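Local coordinates for protein Bd0816 (Bdellovibrio bacteriovorus HD100, PDB 5CER) that probably acts as a serine-type D-Ala-D-Ala carboxypeptidase of the peptidase S13 family, trimming peptidoglycan stem peptides, at residues A[290-303]-A[378-390]. The protein carries 2 engineered substitutions. Residues are numbered along the deposited sequence; the frame is centred on the assembly and turned at random.
Sequences KLSDVLSVANKDSD and GPKEIQYTEILAL
Tyr-384, on the irregular chain that follows helix 356-375, packs on the short edge strand 296-297 and illustrates how an aromatic side chain can seat an irregular loop on a sheet edge. Val-297 places CG2 over the centre of the ring, a CH-pi contact of 3.5 Å from CG2 to the Tyr-384 ring centroid. With CG anti to the backbone N (chi1 176°), the ring reaches across to Asp-301, and Tyr-384 OH donates to the syn lone pair of Asp-301 OD1 at 2.6 Å. Carboxylate and ring planes stand 82° apart. The same hydroxyl accepts Ile-387 N in a nearly straight bond (N-H...O 173°), a bond from the backbone three residues on, which ties the ring's hydroxyl to its own chain. Asp-301 OD2 is taken by Val-297 N at 2.8 Å and by Lys-208 of helix 203-213, whose ammonium also bonds Tyr-384 OH; this lysine would probably favour the charged carboxylate.

The short, weakly bonded strand 296-297 is the outermost strand, within this chain, of the antiparallel sheet and pairs with 317-324, within a fold of the beta-lactamase clan, and the loop 378-390 runs over it on its way to strand 399-400. Lys-300 lays CB against the ring edge and bends at its end to form a salt bridge, NZ to Glu-381 OE2 at 3.1 Å, arriving from above the carboxylate plane. Farther along, extended Glu-386 brings OE2 within 2.8 Å of Ser-302 N, while a water joins Asp-301 OD1 to Ile-387 O. Ile-387 rests CD1 3.5 Å from Ser-292 O, beside Asp-293.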
loop_
_atom_site.group_PDB
_atom_site.type_symbol
_atom_site.label_atom_id
_atom_site.label_comp_id
_atom_site.label_asym_id
_atom_site.label_seq_id
_atom_site.Cartn_x
_atom_site.Cartn_y
_atom_site.Cartn_z
ATOM N N LYS A 290 10.961 6.534 15.231
ATOM C CA LYS A 290 10.038 7.565 14.774
ATOM C C LYS A 290 8.895 6.933 14.035
ATOM O O LYS A 290 8.947 5.749 13.654
ATOM C CB LYS A 290 10.783 8.553 13.835
ATOM C CG LYS A 290 11.720 9.487 14.582
ATOM C CD LYS A 290 12.395 10.487 13.657
ATOM C CE LYS A 290 13.561 9.854 12.903
ATOM N NZ LYS A 290 14.299 10.842 12.062
ATOM N N LEU A 291 7.852 7.713 13.804
ATOM C CA LEU A 291 6.674 7.206 13.106
ATOM C C LEU A 291 7.020 6.733 11.663
ATOM O O LEU A 291 6.395 5.803 11.142
ATOM C CB LEU A 291 5.580 8.281 13.091
ATOM C CG LEU A 291 4.170 7.827 12.729
ATOM C CD1 LEU A 291 3.650 6.808 13.747
ATOM C CD2 LEU A 291 3.257 9.026 12.644
ATOM N N SER A 292 8.001 7.385 11.046
ATOM C CA SER A 292 8.459 7.041 9.715
ATOM C C SER A 292 9.175 5.697 9.624
ATOM O O SER A 292 9.467 5.256 8.511
ATOM C CB SER A 292 9.379 8.143 9.180
ATOM O OG SER A 292 10.363 8.471 10.121
ATOM N N ASP A 293 9.508 5.091 10.751
ATOM C CA ASP A 293 10.065 3.752 10.747
ATOM C C ASP A 293 9.052 2.645 10.551
ATOM O O ASP A 293 9.436 1.497 10.304
ATOM C CB ASP A 293 10.862 3.500 12.043
ATOM C CG ASP A 293 12.114 4.337 12.112
ATOM O OD1 ASP A 293 12.832 4.396 11.110
ATOM O OD2 ASP A 293 12.391 4.979 13.154
ATOM N N VAL A 294 7.760 2.949 10.690
ATOM C CA VAL A 294 6.690 1.979 10.410
ATOM C C VAL A 294 5.640 2.442 9.393
ATOM O O VAL A 294 4.937 1.617 8.846
ATOM C CB VAL A 294 6.020 1.484 11.725
ATOM C CG1 VAL A 294 7.033 0.850 12.641
ATOM C CG2 VAL A 294 5.313 2.601 12.466
ATOM N N LEU A 295 5.471 3.754 9.198
ATOM C CA LEU A 295 4.508 4.258 8.231
ATOM C C LEU A 295 5.246 4.941 7.106
ATOM O O LEU A 295 6.356 5.467 7.281
ATOM C CB LEU A 295 3.547 5.235 8.913
ATOM C CG LEU A 295 2.693 4.725 10.064
ATOM C CD1 LEU A 295 1.714 5.787 10.505
ATOM C CD2 LEU A 295 1.932 3.475 9.710
ATOM N N SER A 296 4.591 5.002 5.978
ATOM C CA SER A 296 5.140 5.546 4.746
ATOM C C SER A 296 5.330 7.055 4.804
ATOM O O SER A 296 4.586 7.732 5.503
ATOM C CB SER A 296 4.222 5.201 3.566
ATOM O OG SER A 296 3.893 3.819 3.557
ATOM N N VAL A 297 6.292 7.550 4.025
ATOM C CA VAL A 297 6.569 8.961 3.919
ATOM C C VAL A 297 6.221 9.421 2.527
ATOM O O VAL A 297 6.726 8.859 1.557
ATOM C CB VAL A 297 8.061 9.260 4.164
ATOM C CG1 VAL A 297 8.339 10.742 4.041
ATOM C CG2 VAL A 297 8.455 8.764 5.557
ATOM N N ALA A 298 5.376 10.448 2.433
ATOM C CA ALA A 298 4.911 10.968 1.157
ATOM C C ALA A 298 6.068 11.253 0.230
ATOM O O ALA A 298 7.004 11.947 0.591
ATOM C CB ALA A 298 4.074 12.212 1.339
ATOM N N ASN A 299 5.967 10.720 -0.984
ATOM C CA ASN A 299 6.942 10.917 -2.036
ATOM C C ASN A 299 8.251 10.169 -1.820
ATOM O O ASN A 299 8.754 9.576 -2.774
ATOM C CB ASN A 299 7.184 12.404 -2.331
ATOM C CG ASN A 299 8.064 12.636 -3.520
ATOM O OD1 ASN A 299 9.116 13.257 -3.393
ATOM N ND2 ASN A 299 7.666 12.147 -4.679
ATOM N N LYS A 300 8.794 10.189 -0.615
ATOM C CA LYS A 300 10.092 9.570 -0.370
ATOM C C LYS A 300 10.115 8.046 -0.340
ATOM O O LYS A 300 11.127 7.452 -0.732
ATOM C CB LYS A 300 10.729 10.153 0.894
ATOM C CG LYS A 300 11.217 11.596 0.705
ATOM C CD LYS A 300 11.734 12.141 2.025
ATOM C CE LYS A 300 11.820 13.649 2.072
ATOM N NZ LYS A 300 13.028 14.090 1.332
ATOM N N ASP A 301 9.015 7.403 0.046
ATOM C CA ASP A 301 8.925 5.935 -0.080
ATOM C C ASP A 301 8.314 5.539 -1.426
ATOM O O ASP A 301 7.084 5.510 -1.580
ATOM C CB ASP A 301 8.137 5.343 1.074
ATOM C CG ASP A 301 8.905 5.349 2.361
ATOM O OD1 ASP A 301 10.103 4.981 2.320
ATOM O OD2 ASP A 301 8.331 5.794 3.407
ATOM N N SER A 302 9.182 5.300 -2.405
ATOM C CA SER A 302 8.777 4.988 -3.780
ATOM C C SER A 302 7.961 3.781 -3.885
ATOM O O SER A 302 7.136 3.687 -4.777
ATOM C CB SER A 302 9.971 4.700 -4.698
ATOM O OG SER A 302 11.001 5.651 -4.557
ATOM N N ASP A 303 8.249 2.801 -3.059
ATOM C CA ASP A 303 7.522 1.552 -3.138
ATOM C C ASP A 303 6.450 1.606 -2.049
ATOM O O ASP A 303 6.509 0.895 -1.045
ATOM C CB ASP A 303 8.497 0.367 -2.947
ATOM C CG ASP A 303 7.888 -1.003 -3.301
ATOM O OD1 ASP A 303 6.691 -1.090 -3.605
ATOM O OD2 ASP A 303 8.649 -1.990 -3.249
ATOM N N GLY A 378 2.716 26.278 6.112
ATOM C CA GLY A 378 3.407 25.578 5.049
ATOM C C GLY A 378 4.194 24.380 5.526
ATOM O O GLY A 378 4.317 24.136 6.715
ATOM N N PRO A 379 4.735 23.623 4.589
ATOM C CA PRO A 379 5.370 22.382 4.939
ATOM C C PRO A 379 6.745 22.588 5.532
ATOM O O PRO A 379 7.416 23.574 5.225
ATOM C CB PRO A 379 5.470 21.668 3.591
ATOM C CG PRO A 379 5.510 22.746 2.574
ATOM C CD PRO A 379 4.677 23.851 3.133
ATOM N N LYS A 380 7.163 21.654 6.361
ATOM C CA LYS A 380 8.551 21.544 6.767
ATOM C C LYS A 380 9.008 20.131 6.433
ATOM O O LYS A 380 8.483 19.151 6.980
ATOM C CB LYS A 380 8.705 21.805 8.261
ATOM C CG LYS A 380 10.111 21.539 8.765
ATOM C CD LYS A 380 10.310 21.986 10.178
ATOM C CE LYS A 380 11.754 21.834 10.585
ATOM N NZ LYS A 380 11.995 22.356 11.957
ATOM N N GLU A 381 9.989 20.020 5.569
ATOM C CA GLU A 381 10.391 18.715 5.083
ATOM C C GLU A 381 10.948 17.861 6.221
ATOM O O GLU A 381 11.691 18.354 7.063
ATOM C CB GLU A 381 11.418 18.878 3.956
ATOM C CG GLU A 381 11.935 17.575 3.383
ATOM C CD GLU A 381 12.843 17.772 2.187
ATOM O OE1 GLU A 381 12.569 18.683 1.387
ATOM O OE2 GLU A 381 13.827 17.002 2.040
ATOM N N ILE A 382 10.596 16.583 6.210
ATOM C CA ILE A 382 10.954 15.644 7.277
ATOM C C ILE A 382 12.432 15.066 7.067
ATOM O O ILE A 382 12.843 14.770 5.931
ATOM C CB ILE A 382 9.804 14.536 7.447
ATOM C CG1 ILE A 382 8.535 15.049 8.344
ATOM C CG2 ILE A 382 10.398 13.253 7.997
ATOM C CD1 ILE A 382 8.784 15.354 9.834
ATOM N N GLN A 383 13.221 14.941 8.150
ATOM C CA GLN A 383 14.517 14.215 8.136
ATOM C C GLN A 383 14.295 12.712 7.917
ATOM O O GLN A 383 13.910 12.012 8.852
ATOM C CB GLN A 383 15.260 14.372 9.473
ATOM C CG GLN A 383 16.149 15.613 9.653
ATOM C CD GLN A 383 17.671 15.346 9.595
ATOM O OE1 GLN A 383 18.177 14.201 9.527
ATOM N NE2 GLN A 383 18.415 16.448 9.590
ATOM N N TYR A 384 14.482 12.211 6.698
ATOM C CA TYR A 384 14.161 10.809 6.397
ATOM C C TYR A 384 14.896 10.301 5.184
ATOM O O TYR A 384 15.003 10.992 4.169
ATOM C CB TYR A 384 12.630 10.603 6.172
ATOM C CG TYR A 384 12.234 9.183 5.771
ATOM C CD1 TYR A 384 12.222 8.148 6.720
ATOM C CD2 TYR A 384 11.863 8.881 4.443
ATOM C CE1 TYR A 384 11.865 6.854 6.361
ATOM C CE2 TYR A 384 11.494 7.580 4.065
ATOM C CZ TYR A 384 11.503 6.562 5.019
ATOM O OH TYR A 384 11.180 5.290 4.654
ATOM N N THR A 385 15.382 9.073 5.308
ATOM C CA THR A 385 15.967 8.334 4.202
ATOM C C THR A 385 15.192 7.042 3.954
ATOM O O THR A 385 14.907 6.318 4.892
ATOM C CB THR A 385 17.407 7.897 4.583
ATOM O OG1 THR A 385 18.157 8.916 5.279
ATOM C CG2 THR A 385 18.168 7.392 3.379
ATOM N N GLU A 386 14.874 6.795 2.684
ATOM C CA GLU A 386 14.002 5.744 2.289
ATOM C C GLU A 386 14.498 4.443 2.889
ATOM O O GLU A 386 15.616 4.050 2.642
ATOM C CB GLU A 386 13.914 5.677 0.763
ATOM C CG GLU A 386 13.083 4.518 0.221
ATOM C CD GLU A 386 12.770 4.638 -1.257
ATOM O OE1 GLU A 386 13.575 5.205 -2.011
ATOM O OE2 GLU A 386 11.676 4.223 -1.669
ATOM N N ILE A 387 13.648 3.799 3.679
ATOM C CA ILE A 387 13.916 2.450 4.190
ATOM C C ILE A 387 13.660 1.450 3.067
ATOM O O ILE A 387 12.625 1.474 2.436
ATOM C CB ILE A 387 13.007 2.122 5.398
ATOM C CG1 ILE A 387 13.340 3.034 6.583
ATOM C CG2 ILE A 387 13.116 0.653 5.784
ATOM C CD1 ILE A 387 12.200 3.215 7.573
ATOM N N LEU A 388 14.631 0.590 2.821
ATOM C CA LEU A 388 14.464 -0.468 1.864
ATOM C C LEU A 388 13.970 -1.651 2.729
ATOM O O LEU A 388 14.727 -2.215 3.499
ATOM C CB LEU A 388 15.765 -0.744 1.133
ATOM C CG LEU A 388 15.746 -1.930 0.114
ATOM C CD1 LEU A 388 14.530 -1.947 -0.820
ATOM C CD2 LEU A 388 17.050 -2.021 -0.693
ATOM N N ALA A 389 12.677 -1.961 2.618
ATOM C CA ALA A 389 12.016 -2.849 3.551
ATOM C C ALA A 389 11.990 -4.338 3.104
ATOM O O ALA A 389 10.999 -4.880 2.626
ATOM C CB ALA A 389 10.623 -2.342 3.833
ATOM N N LEU A 390 13.118 -4.993 3.299
ATOM C CA LEU A 390 13.257 -6.428 3.002
ATOM C C LEU A 390 12.834 -7.267 4.205
ATOM O O LEU A 390 12.952 -6.814 5.332
ATOM C CB LEU A 390 14.694 -6.748 2.618
ATOM C CG LEU A 390 15.171 -6.042 1.339
ATOM C CD1 LEU A 390 16.694 -5.855 1.231
ATOM C CD2 LEU A 390 14.666 -6.902 0.195
HETATM O O HOH W 1 10.109 2.335 2.414
HETATM O O HOH W 2 9.688 2.416 -0.280
#